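Local coordinates for Z-ring associated protein G (Haemophilus ducreyi, PDB 6UN9) that probably takes part in cell division, envelope biogenesis and maintenance of cell shape, and probably links the Z-ring to septal peptidoglycan-synthesizing complexes through a tetrameric coiled coil, at the interface of chains A and B. Sequence-based numbering; all coordinates share one arbitrary frame. Chains: chain A/B, Uncharacterized protein.

The interface of chains A and B. Residues chain A 57, 61; chain B 50-51, 53-54.
A:Tyr57 inserts its ring between B:Leu50, B:Met53 and B:Ala54, and it hides 79 Å² against chain B, more than any other residue of this patch. Apolar packing is the main component. The selenomethionine at B:Met53, engineered in place of a natural leucine, folds back at chi3 (-38°) and brings its terminal methyl CE to the ring edge, in plane, 3.5 Å from CD1 of A:Tyr57. The branch carbon CG of B:Leu50 approaches CE1 of A:Tyr57 obliquely (3.8 Å), from above the plane on the face that CB of A:Tyr61 overlies at its rim. CB of B:Ala54 sits beneath the phenol end on the opposite face, 3.6 Å from CZ of A:Tyr57. With CG of A:Tyr57 anti to the backbone N (chi1 178°), the ring points toward chain B. Alongside, CD2 of B:Leu50 reaches 3.9 Å from CA of A:Tyr61.

Polar proximity is looser. The carboxylate oxygen OE2 of B:Glu51 stands 3.6 Å from the phenol OH of A:Tyr57, with ring and carboxylate planes nearly perpendicular (89°). The same OE2 of B:Glu51 is 3.8 Å from CE1 of A:Tyr61, so the acid reaches towards both tyrosines.

The patch joins A helix 42-69 to the long B helix 18-66; its twin, with chains exchanged, recurs across the two-fold of this helical interface, consistent with coiled-coil assembly of the homotetramer.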
# COMPACT_ATOMS: atom_id res chain seq x y z
N TYR A 57 -2.53 6.21 1.54
CA TYR A 57 -2.21 6.72 0.22
C TYR A 57 -2.72 8.15 0.05
O TYR A 57 -1.96 9.06 -0.30
CB TYR A 57 -2.80 5.81 -0.85
CG TYR A 57 -2.54 6.30 -2.23
CD1 TYR A 57 -1.29 6.13 -2.81
CD2 TYR A 57 -3.52 6.96 -2.96
CE1 TYR A 57 -1.03 6.59 -4.09
CE2 TYR A 57 -3.27 7.42 -4.24
CZ TYR A 57 -2.02 7.24 -4.81
OH TYR A 57 -1.76 7.70 -6.09
N TYR A 61 -0.53 11.03 -1.05
CA TYR A 61 -0.74 11.66 -2.36
C TYR A 61 -0.98 13.15 -2.22
O TYR A 61 -0.38 13.94 -2.95
CB TYR A 61 -1.92 11.02 -3.10
CG TYR A 61 -2.32 11.79 -4.35
CD1 TYR A 61 -1.71 11.53 -5.57
CD2 TYR A 61 -3.30 12.78 -4.31
CE1 TYR A 61 -2.07 12.23 -6.70
CE2 TYR A 61 -3.66 13.49 -5.43
CZ TYR A 61 -3.04 13.21 -6.63
OH TYR A 61 -3.39 13.92 -7.77
N LEU B 50 4.36 7.04 -7.43
CA LEU B 50 3.11 6.99 -6.68
C LEU B 50 2.01 6.33 -7.49
O LEU B 50 1.36 5.38 -7.02
CB LEU B 50 2.69 8.39 -6.26
CG LEU B 50 2.17 8.54 -4.84
CD1 LEU B 50 3.08 7.81 -3.86
CD2 LEU B 50 2.10 10.03 -4.50
N GLU B 51 1.80 6.80 -8.72
CA GLU B 51 0.71 6.28 -9.55
C GLU B 51 0.79 4.76 -9.74
O GLU B 51 -0.23 4.13 -10.04
CB GLU B 51 0.67 7.01 -10.90
CG GLU B 51 -0.47 8.05 -11.01
CD GLU B 51 -0.27 9.31 -10.13
OE1 GLU B 51 0.61 10.14 -10.44
OE2 GLU B 51 -1.02 9.47 -9.14
N MSE B 53 1.82 2.43 -7.21
CA MSE B 53 1.18 1.97 -5.99
C MSE B 53 -0.31 2.07 -6.09
O MSE B 53 -1.04 1.12 -5.79
CB MSE B 53 1.64 2.79 -4.80
CG MSE B 53 3.11 2.75 -4.52
SE MSE B 53 3.29 3.26 -2.68
CE MSE B 53 1.89 4.62 -2.65
N ALA B 54 -0.77 3.25 -6.52
CA ALA B 54 -2.20 3.48 -6.71
C ALA B 54 -2.85 2.35 -7.51
O ALA B 54 -3.98 1.95 -7.21
CB ALA B 54 -2.42 4.81 -7.41